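Local structure of metal-dependent phosphohydrolase, HDOD domain-containing (Geobacter sulfurreducens, 3HC1) at residues Glu25-Pro30 with Phe198-Arg203; Leu34-Lys39 with Glu96-Cys101; Cys101-Leu106 with Gly149-Val154; Leu124-Ile129 with Ala232-Ala237. The protein is of unknown function but binds two iron(III) ions in an HD-type site and probably acts as a metal-dependent phosphohydrolase. One frame throughout, in Å; residues are numbered along the deposited sequence. Where two conformers were deposited one is given.

Contact 1: residues Glu25-Pro30 with Phe198-Arg203; sequences ELPTVP and FALAKR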
loop_
_atom_site.group_PDB
_atom_site.type_symbol
_atom_site.label_atom_id
_atom_site.label_comp_id
_atom_site.label_asym_id
_atom_site.label_seq_id
_atom_site.Cartn_x
_atom_site.Cartn_y
_atom_site.Cartn_z
ATOM N N GLU A 25 -12.834 -17.382 10.574
ATOM C CA GLU A 25 -13.273 -15.986 10.353
ATOM C C GLU A 25 -12.208 -15.087 9.677
ATOM O O GLU A 25 -11.237 -14.677 10.307
ATOM C CB GLU A 25 -13.747 -15.348 11.660
ATOM C CG GLU A 25 -15.066 -15.891 12.204
ATOM C CD GLU A 25 -16.172 -15.978 11.169
ATOM O OE1 GLU A 25 -16.579 -14.934 10.609
ATOM O OE2 GLU A 25 -16.632 -17.101 10.929
ATOM N N LEU A 26 -12.469 -14.705 8.431
ATOM C CA LEU A 26 -11.510 -14.004 7.592
ATOM C C LEU A 26 -11.617 -12.529 7.862
ATOM O O LEU A 26 -12.722 -12.050 8.077
ATOM C CB LEU A 26 -11.874 -14.208 6.132
ATOM C CG LEU A 26 -11.724 -15.607 5.580
ATOM C CD1 LEU A 26 -12.304 -15.603 4.163
ATOM C CD2 LEU A 26 -10.286 -15.955 5.554
ATOM N N PRO A 27 -10.500 -11.785 7.731
ATOM C CA PRO A 27 -10.655 -10.353 7.930
ATOM C C PRO A 27 -11.592 -9.697 6.912
ATOM O O PRO A 27 -11.732 -10.160 5.753
ATOM C CB PRO A 27 -9.229 -9.820 7.784
ATOM C CG PRO A 27 -8.545 -10.793 6.901
ATOM C CD PRO A 27 -9.173 -12.129 7.203
ATOM N N THR A 28 -12.190 -8.600 7.343
ATOM C CA THR A 28 -13.079 -7.798 6.514
ATOM C C THR A 28 -12.538 -6.369 6.427
ATOM O O THR A 28 -11.744 -5.957 7.272
ATOM C CB THR A 28 -14.498 -7.769 7.109
ATOM O OG1 THR A 28 -15.369 -7.072 6.218
ATOM C CG2 THR A 28 -14.509 -7.090 8.478
ATOM N N VAL A 29 -12.972 -5.631 5.408
ATOM C CA VAL A 29 -12.743 -4.188 5.338
ATOM C C VAL A 29 -14.112 -3.478 5.361
ATOM O O VAL A 29 -15.077 -3.972 4.747
ATOM C CB VAL A 29 -11.932 -3.801 4.062
ATOM C CG1 VAL A 29 -10.473 -4.244 4.208
ATOM C CG2 VAL A 29 -12.533 -4.422 2.813
ATOM N N PRO A 30 -14.214 -2.319 6.057
ATOM C CA PRO A 30 -15.441 -1.480 6.078
ATOM C C PRO A 30 -16.069 -1.234 4.720
ATOM O O PRO A 30 -15.353 -1.148 3.699
ATOM C CB PRO A 30 -14.926 -0.146 6.625
ATOM C CG PRO A 30 -13.814 -0.530 7.524
ATOM C CD PRO A 30 -13.193 -1.785 6.975
ATOM N N PHE A 198 -4.029 -11.402 -3.236
ATOM C CA PHE A 198 -4.911 -11.370 -4.461
ATOM C C PHE A 198 -6.251 -12.059 -4.171
ATOM O O PHE A 198 -7.327 -11.486 -4.405
ATOM C CB PHE A 198 -4.173 -12.038 -5.620
ATOM C CG PHE A 198 -4.951 -12.105 -6.885
ATOM C CD1 PHE A 198 -4.879 -11.047 -7.816
ATOM C CD2 PHE A 198 -5.744 -13.219 -7.160
ATOM C CE1 PHE A 198 -5.556 -11.153 -9.025
ATOM C CE2 PHE A 198 -6.482 -13.308 -8.351
ATOM C CZ PHE A 198 -6.386 -12.258 -9.265
ATOM N N ALA A 199 -6.170 -13.269 -3.613
ATOM C CA ALA A 199 -7.359 -14.066 -3.272
ATOM C C ALA A 199 -8.237 -13.286 -2.309
ATOM O O ALA A 199 -9.436 -13.331 -2.401
ATOM C CB ALA A 199 -6.963 -15.384 -2.602
ATOM N N LEU A 200 -7.613 -12.577 -1.368
ATOM C CA LEU A 200 -8.321 -11.765 -0.380
ATOM C C LEU A 200 -9.009 -10.547 -0.946
ATOM O O LEU A 200 -10.209 -10.317 -0.735
ATOM C CB LEU A 200 -7.393 -11.386 0.814
ATOM C CG LEU A 200 -8.061 -10.699 2.022
ATOM C CD1 LEU A 200 -9.185 -11.501 2.674
ATOM C CD2 LEU A 200 -7.009 -10.330 3.044
ATOM N N ALA A 201 -8.281 -9.800 -1.734
ATOM C CA ALA A 201 -8.828 -8.657 -2.411
ATOM C C ALA A 201 -9.944 -9.059 -3.401
ATOM O O ALA A 201 -10.966 -8.338 -3.524
ATOM C CB ALA A 201 -7.686 -7.900 -3.137
ATOM N N LYS A 202 -9.791 -10.204 -4.060
ATOM C CA LYS A 202 -10.854 -10.737 -4.931
ATOM C C LYS A 202 -12.080 -11.096 -4.130
ATOM O O LYS A 202 -13.176 -10.724 -4.514
ATOM C CB LYS A 202 -10.420 -11.940 -5.763
ATOM C CG LYS A 202 -9.354 -11.643 -6.849
ATOM C CD LYS A 202 -9.901 -10.815 -8.024
ATOM C CE LYS A 202 -10.539 -11.691 -9.045
ATOM N NZ LYS A 202 -11.454 -10.914 -9.879
ATOM N N ARG A 203 -11.908 -11.765 -2.990
ATOM C CA ARG A 203 -13.036 -12.009 -2.080
ATOM C C ARG A 203 -13.737 -10.703 -1.688
ATOM O O ARG A 203 -14.968 -10.658 -1.649
ATOM C CB ARG A 203 -12.610 -12.803 -0.831
ATOM C CG ARG A 203 -13.560 -12.623 0.337
ATOM C CD ARG A 203 -13.235 -13.486 1.517
ATOM N NE ARG A 203 -13.622 -14.817 1.190
ATOM C CZ ARG A 203 -14.635 -15.496 1.724
ATOM N NH1 ARG A 203 -15.381 -15.038 2.723
ATOM N NH2 ARG A 203 -14.850 -16.678 1.239
#
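The Leu26 methyl CD1 sits over one face of the Arg203 guanidinium, 3.1 Å above the plane and offset toward the rim. The other flat group, the Phe198 ring, takes Lys202 CG of its own helix over one face. The Leu26 methyl touches Arg203 at NE (3.3 Å from CD1) and lies almost as near CZ and NH1, so this is a van der Waals contact of a methyl with the flat cation and uses none of its N-H groups. The two side chains cross at about a right angle. Arg203 leaves the helix with CG anti to the backbone N (chi1 158°) and bends at chi3 (-74°), and this bend turns the guanidinium face to the leucine. In the HDOD domain this is where the irregular chain between helices 9-21 and 31-39 runs past helix 193-203, whose first residue, His193, is an iron ligand; the Leu200 side chain is about 9 Å from that of His193. Deeper in, the ring carbon CG of Pro27 rests on CD2 of buried Leu200 at 4.2 Å, a looser touch than that at Arg203. Pro27 O accepts a hydrogen bond from Trp204 NE1 just beyond the helix, while Phe158 of helix 154-162 packs on both Leu26 and Pro27. Arg203 stands at the surface, and both it and Leu26 also meet a neighbouring molecule of the crystal.

Contact 2: residues Leu34-Lys39 with Glu96-Cys101; sequences LRIAGK and EAIFTC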
loop_
_atom_site.group_PDB
_atom_site.type_symbol
_atom_site.label_atom_id
_atom_site.label_comp_id
_atom_site.label_asym_id
_atom_site.label_seq_id
_atom_site.Cartn_x
_atom_site.Cartn_y
_atom_site.Cartn_z
ATOM N N LEU A 34 -14.491 -0.214 0.613
ATOM C CA LEU A 34 -14.982 -0.719 -0.687
ATOM C C LEU A 34 -15.710 0.374 -1.490
ATOM O O LEU A 34 -15.516 0.495 -2.713
ATOM C CB LEU A 34 -15.871 -2.003 -0.510
ATOM C CG LEU A 34 -16.446 -2.728 -1.776
ATOM C CD1 LEU A 34 -15.407 -3.610 -2.498
ATOM C CD2 LEU A 34 -17.707 -3.586 -1.476
ATOM N N ARG A 35 -16.504 1.209 -0.825
ATOM C CA ARG A 35 -17.233 2.286 -1.534
ATOM C C ARG A 35 -16.240 3.259 -2.168
ATOM O O ARG A 35 -16.303 3.539 -3.373
ATOM C CB ARG A 35 -18.203 3.027 -0.591
ATOM C CG ARG A 35 -19.043 4.137 -1.277
ATOM N N ILE A 36 -15.293 3.732 -1.355
ATOM C CA ILE A 36 -14.249 4.663 -1.824
ATOM C C ILE A 36 -13.398 4.028 -2.919
ATOM O O ILE A 36 -13.229 4.612 -3.976
ATOM C CB ILE A 36 -13.354 5.203 -0.661
ATOM C CG1 ILE A 36 -14.140 6.232 0.165
ATOM C CG2 ILE A 36 -12.114 5.921 -1.218
ATOM C CD1 ILE A 36 -13.454 6.627 1.439
ATOM N N ALA A 37 -12.872 2.839 -2.656
ATOM C CA ALA A 37 -12.206 2.024 -3.681
ATOM C C ALA A 37 -12.950 1.976 -5.013
ATOM O O ALA A 37 -12.317 2.036 -6.071
ATOM C CB ALA A 37 -11.987 0.614 -3.164
ATOM N N GLY A 38 -14.283 1.878 -4.966
ATOM C CA GLY A 38 -15.125 1.866 -6.182
ATOM C C GLY A 38 -15.336 3.175 -6.936
ATOM O O GLY A 38 -15.589 3.175 -8.159
ATOM N N LYS A 39 -15.216 4.301 -6.232
ATOM C CA LYS A 39 -15.559 5.616 -6.788
ATOM C C LYS A 39 -14.346 6.466 -7.222
ATOM O O LYS A 39 -14.495 7.591 -7.700
ATOM C CB LYS A 39 -16.379 6.381 -5.743
ATOM C CG LYS A 39 -17.675 5.681 -5.272
ATOM C CD LYS A 39 -18.892 6.177 -6.041
ATOM C CE LYS A 39 -20.160 5.402 -5.669
ATOM N NZ LYS A 39 -20.826 5.827 -4.386
ATOM N N GLU A 96 -8.896 10.017 0.231
ATOM C CA GLU A 96 -7.630 9.444 0.649
ATOM C C GLU A 96 -7.499 9.373 2.142
ATOM O O GLU A 96 -7.073 8.372 2.671
ATOM C CB GLU A 96 -6.466 10.286 0.130
ATOM C CG GLU A 96 -5.136 9.637 0.315
ATOM C CD GLU A 96 -4.015 10.404 -0.346
ATOM O OE1 GLU A 96 -4.013 10.509 -1.598
ATOM O OE2 GLU A 96 -3.118 10.881 0.390
ATOM N N ALA A 97 -7.828 10.460 2.824
ATOM C CA ALA A 97 -7.713 10.517 4.289
ATOM C C ALA A 97 -8.709 9.543 4.954
ATOM O O ALA A 97 -8.372 8.848 5.930
ATOM C CB ALA A 97 -7.927 11.945 4.791
ATOM N N ILE A 98 -9.939 9.521 4.451
ATOM C CA ILE A 98 -10.981 8.604 4.979
ATOM C C ILE A 98 -10.563 7.121 4.780
ATOM O O ILE A 98 -10.631 6.291 5.711
ATOM C CB ILE A 98 -12.382 8.881 4.345
ATOM C CG1 ILE A 98 -12.911 10.262 4.795
ATOM C CG2 ILE A 98 -13.369 7.821 4.782
ATOM C CD1 ILE A 98 -14.240 10.661 4.186
ATOM N N PHE A 99 -10.128 6.821 3.564
ATOM C CA PHE A 99 -9.655 5.497 3.251
ATOM C C PHE A 99 -8.582 5.041 4.256
ATOM O O PHE A 99 -8.660 3.950 4.801
ATOM C CB PHE A 99 -9.096 5.460 1.830
ATOM C CG PHE A 99 -8.613 4.116 1.423
ATOM C CD1 PHE A 99 -9.494 3.195 0.881
ATOM C CD2 PHE A 99 -7.287 3.769 1.582
ATOM C CE1 PHE A 99 -9.050 1.942 0.509
ATOM C CE2 PHE A 99 -6.842 2.500 1.206
ATOM C CZ PHE A 99 -7.733 1.609 0.673
ATOM N N THR A 100 -7.623 5.923 4.507
ATOM C CA THR A 100 -6.492 5.667 5.412
ATOM C C THR A 100 -6.953 5.450 6.845
ATOM O O THR A 100 -6.490 4.538 7.531
ATOM C CB THR A 100 -5.477 6.850 5.308
ATOM O OG1 THR A 100 -5.029 6.924 3.942
ATOM C CG2 THR A 100 -4.285 6.679 6.235
ATOM N N CYS A 101 -7.873 6.305 7.299
ATOM C CA CYS A 101 -8.320 6.256 8.680
ATOM C C CYS A 101 -9.225 5.112 8.952
ATOM O O CYS A 101 -9.297 4.698 10.081
ATOM C CB CYS A 101 -8.997 7.559 9.098
ATOM S SG CYS A 101 -7.795 8.890 9.086
#
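Ile36 carries the apolar part of this contact, reaching from helix 31-39 to two consecutive residues of helix 82-108. Its terminal methyl CD1 meets Ile98 CG2 at 3.6 Å and lies nearly as close to Ile98 CB, the two isoleucine side chains crossing at about a right angle. The second branch, Ile36 CG2, goes to Phe99, coming within 4.3 Å of its CB. The torsion chi1 of -74° places CG1 anti to the carbonyl carbon of Ile36 and CG2 anti to its N, and with this fork CD1 goes mainly to Ile98 and CG2 to Phe99. Ile36 CD1 also comes to 4.0 Å from Phe99 N, so the methyl lies against backbone as well as side chain. The helices are accordingly near each other here, with 6.9 Å between Ile36 CA and Phe99 CA.

None of the polar interactions joins the two segments; one lies within helix 82-108 and the others run from it to neighbouring helices. Thr100 OG1 donates to Glu96 O at 2.8 Å, and this carbonyl also takes the helical bond from Thr100 N, the two donors arriving from opposite faces of its plane. The threonine oxygen is further bonded to Tyr146 OH. The buried Glu96 carboxylate has partners on both oxygens: OE1 forms a salt bridge with Lys131 and OE2 a hydrogen bond with Tyr73 OH.

In the all-helical HDOD domain helix 82-108 is packed among several helices: Ile98 meets Ile32 of helix 31-39 and Val64 of helix 58-69, and Phe99 meets Val33 of helix 31-39 as well as Val147 of helix 142-150.

Contact 3: residues Cys101-Leu106 with Gly149-Val154; sequences CAIVDL and GLLHDV. With FE (Fe (III) ion), chain C; FE (Fe (III) ion), chain B.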
loop_
_atom_site.group_PDB
_atom_site.type_symbol
_atom_site.label_atom_id
_atom_site.label_comp_id
_atom_site.label_asym_id
_atom_site.label_seq_id
_atom_site.Cartn_x
_atom_site.Cartn_y
_atom_site.Cartn_z
ATOM N N CYS A 101 -7.873 6.305 7.299
ATOM C CA CYS A 101 -8.320 6.256 8.680
ATOM C C CYS A 101 -9.225 5.112 8.952
ATOM O O CYS A 101 -9.297 4.698 10.081
ATOM C CB CYS A 101 -8.997 7.559 9.098
ATOM S SG CYS A 101 -7.795 8.890 9.086
ATOM N N ALA A 102 -9.862 4.577 7.914
ATOM C CA ALA A 102 -10.721 3.393 8.055
ATOM C C ALA A 102 -9.907 2.114 7.891
ATOM O O ALA A 102 -10.135 1.165 8.602
ATOM C CB ALA A 102 -11.891 3.404 7.031
ATOM N N ILE A 103 -8.971 2.090 6.952
ATOM C CA ILE A 103 -8.217 0.870 6.688
ATOM C C ILE A 103 -7.270 0.541 7.896
ATOM O O ILE A 103 -6.846 -0.594 8.060
ATOM C CB ILE A 103 -7.484 0.960 5.360
ATOM C CG1 ILE A 103 -7.120 -0.442 4.816
ATOM C CG2 ILE A 103 -6.264 1.847 5.434
ATOM C CD1 ILE A 103 -8.275 -1.125 4.165
ATOM N N VAL A 104 -6.946 1.531 8.720
ATOM C CA VAL A 104 -6.009 1.295 9.821
ATOM C C VAL A 104 -6.546 0.212 10.794
ATOM O O VAL A 104 -5.767 -0.536 11.361
ATOM C CB VAL A 104 -5.560 2.560 10.526
ATOM C CG1 VAL A 104 -6.740 3.239 11.264
ATOM C CG2 VAL A 104 -4.372 2.244 11.481
ATOM N N ASP A 105 -7.864 0.078 10.927
ATOM C CA ASP A 105 -8.426 -0.994 11.769
ATOM C C ASP A 105 -8.040 -2.396 11.308
ATOM O O ASP A 105 -7.837 -3.273 12.121
ATOM C CB ASP A 105 -9.960 -0.893 11.860
ATOM C CG ASP A 105 -10.407 0.330 12.608
ATOM O OD1 ASP A 105 -9.706 0.741 13.549
ATOM O OD2 ASP A 105 -11.450 0.902 12.235
ATOM N N LEU A 106 -7.930 -2.599 10.012
ATOM C CA LEU A 106 -7.407 -3.844 9.476
ATOM C C LEU A 106 -6.000 -4.189 9.988
ATOM O O LEU A 106 -5.722 -5.334 10.281
ATOM C CB LEU A 106 -7.396 -3.819 7.959
ATOM C CG LEU A 106 -6.762 -5.082 7.310
ATOM C CD1 LEU A 106 -7.709 -6.317 7.481
ATOM C CD2 LEU A 106 -6.508 -4.808 5.854
ATOM N N GLY A 149 -1.107 1.022 -3.206
ATOM C CA GLY A 149 0.096 0.963 -2.359
ATOM C C GLY A 149 -0.172 0.556 -0.930
ATOM O O GLY A 149 0.473 -0.342 -0.366
ATOM N N LEU A 150 -1.160 1.213 -0.330
ATOM C CA LEU A 150 -1.512 0.913 1.060
ATOM C C LEU A 150 -2.016 -0.523 1.211
ATOM O O LEU A 150 -1.879 -1.102 2.295
ATOM C CB LEU A 150 -2.572 1.900 1.556
ATOM C CG LEU A 150 -2.822 1.993 3.062
ATOM C CD1 LEU A 150 -1.575 2.077 3.894
ATOM C CD2 LEU A 150 -3.711 3.223 3.338
ATOM N N LEU A 151 -2.583 -1.115 0.136
ATOM C CA LEU A 151 -3.124 -2.455 0.209
ATOM C C LEU A 151 -2.158 -3.532 -0.285
ATOM O O LEU A 151 -2.511 -4.717 -0.287
ATOM C CB LEU A 151 -4.412 -2.579 -0.631
ATOM C CG LEU A 151 -5.584 -1.724 -0.101
ATOM C CD1 LEU A 151 -6.710 -1.732 -1.106
ATOM C CD2 LEU A 151 -6.010 -2.336 1.242
ATOM N N HIS A 152 -0.980 -3.134 -0.779
ATOM C CA HIS A 152 -0.098 -4.082 -1.497
ATOM C C HIS A 152 0.291 -5.372 -0.728
ATOM O O HIS A 152 0.342 -6.464 -1.285
ATOM C CB HIS A 152 1.123 -3.397 -2.115
ATOM C CG HIS A 152 2.276 -3.213 -1.154
ATOM N ND1 HIS A 152 2.250 -2.262 -0.162
ATOM C CD2 HIS A 152 3.470 -3.845 -1.035
ATOM C CE1 HIS A 152 3.351 -2.348 0.561
ATOM N NE2 HIS A 152 4.120 -3.279 0.038
ATOM N N ASP A 153 0.566 -5.193 0.562
ATOM C CA ASP A 153 0.915 -6.248 1.462
ATOM C C ASP A 153 -0.226 -6.729 2.350
ATOM O O ASP A 153 0.019 -7.329 3.419
ATOM C CB ASP A 153 2.105 -5.789 2.315
ATOM C CG ASP A 153 3.439 -6.026 1.606
ATOM O OD1 ASP A 153 3.440 -6.801 0.620
ATOM O OD2 ASP A 153 4.456 -5.423 2.012
ATOM N N VAL A 154 -1.473 -6.512 1.916
ATOM C CA VAL A 154 -2.619 -6.964 2.727
ATOM C C VAL A 154 -2.556 -8.494 2.977
ATOM O O VAL A 154 -3.010 -8.978 3.994
ATOM C CB VAL A 154 -3.965 -6.516 2.090
ATOM C CG1 VAL A 154 -4.245 -7.294 0.778
ATOM C CG2 VAL A 154 -5.062 -6.679 3.030
HETATM FE FE FE C . 5.924 -4.586 0.724
HETATM FE FE FE B . 5.129 -7.559 -0.507
HETATM O O HOH W 1 5.896 -5.857 -0.805
#
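With CG1 of Ile103 anti to the backbone N (chi1 -159°), its CG2 occupies the position between N and carbonyl carbon, and the two branches part toward successive leucines. Ile103 CG2 meets Leu150 CD2 at 3.6 Å, the side chains sliding past each other in opposite directions; Ile103 CD1 touches Leu151 CD2 at 3.9 Å. One turn on, Leu106 crosses Val154 at about a right angle, Leu106 CD2 against Val154 CG2 at 3.7 Å. An alanine in place of Ile103 would keep neither branch, which would probably leave a gap beside Leu150 and Leu151 and give the turn that carries the metal ligands less support. That turn, a type I beta turn from Leu151 to Val154, holds the His-Asp pair that gives the HD superfamily its name, and its apolar side rests on helix 82-108 while His152 and Asp153 reach the metals. His152 NE2 binds one iron at 2.3 Å. On the other side of the ring, His152 ND1 donates to Gly149 O (2.6 Å, N-H...O 157°), a bond lying close to the ring plane and in the carbonyl plane, which fixes the rotation of the imidazole; the same carbonyl also accepts from His152 N. Asp153 bridges the irons, OD2 to the one held by His152 (2.1 Å) and OD1 to the second (2.2 Å), and a water joins both metals. His122, Asp238 and Glu249 complete the first site, and His193, His217, His218 and Glu249 the second.

Contact 4: residues Leu124-Ile129 with Ala232-Ala237; sequences LGVARI and AMVAFA
The packing is closest at Ala237, whose methyl CB sits against Val126 and Ile129 one turn apart on helix 116-136. Ala237 CB lies 3.6 Å from Val126 O and 3.8 Å from Ile129 CG2, and the small side chain lets the backbones come to 5.2 Å between Val126 CA and Ala237 CA. Val126 CG1, anti to its own N at chi1 171°, extends the contact: it touches both Ala237 CB and Val234 CG1 at 4.0 Å, meeting the other valine at about a right angle. A glycine at Val126 has no side chain and would probably leave Val234 CG1 without its partner on this helix and Ala237 with one neighbour fewer, opening a gap beside the iron ligand His152. Away from Ala237 the short segments diverge, crossing at 129°. On the outer side of helix 116-136, partly exposed Arg128 points away and lays one guanidinium face over Leu124 CD2. Val126 and Val234 both pack on His152, and the two helices bring in His122 and Asp238, further ligands of the same iron; the crossing therefore forms the helical frame of an H...HD...D metal site, the signature of HD-domain proteins.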
loop_
_atom_site.group_PDB
_atom_site.type_symbol
_atom_site.label_atom_id
_atom_site.label_comp_id
_atom_site.label_asym_id
_atom_site.label_seq_id
_atom_site.Cartn_x
_atom_site.Cartn_y
_atom_site.Cartn_z
ATOM N N LEU A 124 1.912 2.251 4.774
ATOM C CA LEU A 124 1.729 3.705 4.662
ATOM C C LEU A 124 2.864 4.370 3.881
ATOM O O LEU A 124 2.607 5.262 3.072
ATOM C CB LEU A 124 1.608 4.362 6.039
ATOM C CG LEU A 124 1.214 5.853 6.082
ATOM C CD1 LEU A 124 -0.101 6.115 5.282
ATOM C CD2 LEU A 124 1.055 6.263 7.559
ATOM N N GLY A 125 4.100 3.928 4.101
ATOM C CA GLY A 125 5.264 4.467 3.378
ATOM C C GLY A 125 5.159 4.198 1.885
ATOM O O GLY A 125 5.303 5.100 1.081
ATOM N N VAL A 126 4.893 2.944 1.528
ATOM C CA VAL A 126 4.668 2.544 0.161
ATOM C C VAL A 126 3.522 3.346 -0.510
ATOM O O VAL A 126 3.699 3.837 -1.643
ATOM C CB VAL A 126 4.494 1.004 0.012
ATOM C CG1 VAL A 126 4.029 0.563 -1.459
ATOM C CG2 VAL A 126 5.845 0.327 0.386
ATOM N N ALA A 127 2.377 3.467 0.165
ATOM C CA ALA A 127 1.273 4.264 -0.357
ATOM C C ALA A 127 1.784 5.663 -0.727
ATOM O O ALA A 127 1.531 6.172 -1.843
ATOM C CB ALA A 127 0.128 4.375 0.671
ATOM N N ARG A 128 2.432 6.310 0.237
ATOM C CA ARG A 128 2.815 7.721 0.095
ATOM C C ARG A 128 3.865 7.944 -0.966
ATOM O O ARG A 128 3.800 8.922 -1.734
ATOM C CB ARG A 128 3.285 8.307 1.414
ATOM C CG ARG A 128 2.177 8.558 2.377
ATOM C CD ARG A 128 2.650 9.103 3.728
ATOM N NE ARG A 128 1.517 9.346 4.592
ATOM C CZ ARG A 128 1.564 9.851 5.822
ATOM N NH1 ARG A 128 2.716 10.202 6.386
ATOM N NH2 ARG A 128 0.433 10.033 6.481
ATOM N N ILE A 129 4.872 7.079 -0.989
ATOM C CA ILE A 129 5.927 7.171 -1.995
ATOM C C ILE A 129 5.392 6.836 -3.372
ATOM O O ILE A 129 5.733 7.521 -4.351
ATOM C CB ILE A 129 7.166 6.282 -1.634
ATOM C CG1 ILE A 129 7.886 6.990 -0.477
ATOM C CG2 ILE A 129 8.112 6.087 -2.885
ATOM C CD1 ILE A 129 8.847 6.216 0.267
ATOM N N ALA A 232 3.617 -0.779 -11.464
ATOM C CA ALA A 232 4.995 -0.365 -11.591
ATOM C C ALA A 232 5.366 0.632 -10.478
ATOM O O ALA A 232 6.434 0.491 -9.859
ATOM C CB ALA A 232 5.241 0.206 -12.994
HETATM N N MSE A 233 4.452 1.582 -10.187
HETATM C CA MSE A 233 4.649 2.585 -9.142
HETATM C C MSE A 233 4.775 1.984 -7.755
HETATM O O MSE A 233 5.666 2.359 -6.950
HETATM C CB MSE A 233 3.534 3.700 -9.215
HETATM C CG MSE A 233 3.861 4.636 -10.420
HETATM SE SE MSE A 233 2.320 5.690 -10.798
HETATM C CE MSE A 233 2.900 6.019 -12.630
ATOM N N VAL A 234 3.887 1.051 -7.472
ATOM C CA VAL A 234 3.854 0.406 -6.137
ATOM C C VAL A 234 5.018 -0.567 -6.024
ATOM O O VAL A 234 5.633 -0.660 -4.937
ATOM C CB VAL A 234 2.492 -0.282 -5.895
ATOM C CG1 VAL A 234 2.501 -1.272 -4.618
ATOM C CG2 VAL A 234 1.336 0.775 -5.840
ATOM N N ALA A 235 5.347 -1.300 -7.097
ATOM C CA ALA A 235 6.522 -2.205 -7.014
ATOM C C ALA A 235 7.763 -1.408 -6.731
ATOM O O ALA A 235 8.570 -1.831 -5.893
ATOM C CB ALA A 235 6.765 -3.063 -8.288
ATOM N N PHE A 236 7.951 -0.272 -7.438
ATOM C CA PHE A 236 9.110 0.591 -7.153
ATOM C C PHE A 236 9.098 1.087 -5.713
ATOM O O PHE A 236 10.107 0.981 -4.979
ATOM C CB PHE A 236 9.263 1.773 -8.137
ATOM C CG PHE A 236 10.396 2.664 -7.810
ATOM C CD1 PHE A 236 10.256 3.652 -6.871
ATOM C CD2 PHE A 236 11.650 2.429 -8.362
ATOM C CE1 PHE A 236 11.303 4.428 -6.508
ATOM C CE2 PHE A 236 12.709 3.212 -8.003
ATOM C CZ PHE A 236 12.542 4.205 -7.082
ATOM N N ALA A 237 7.958 1.614 -5.289
ATOM C CA ALA A 237 7.833 2.139 -3.929
ATOM C C ALA A 237 8.134 1.085 -2.853
ATOM O O ALA A 237 8.748 1.399 -1.828
ATOM C CB ALA A 237 6.467 2.817 -3.703
#

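How the contacts relate
Contacts 1, 2 and 3 form a continuous packed region. Contact 3 is its middle, its centre 11 Å from that of contact 1 and 10 Å from that of contact 2, with which it shares Cys101 and helix 82-108. Val29 and Pro27 of contact 1 reach Ile103 and Leu106, and Phe99 of contact 2 reaches Leu150 and Leu151. The centre of contact 4 lies 13 Å from that of contact 3, and its nearest atoms stay about 12 Å from contact 1. Along the chain, contact 1 spans contacts 2 and 3, which follow in series, while contact 4 alternates with contacts 1 and 3. Contacts 3 and 4 join sequence-distant segments at the irons; contacts 1 and 2 pack farther out.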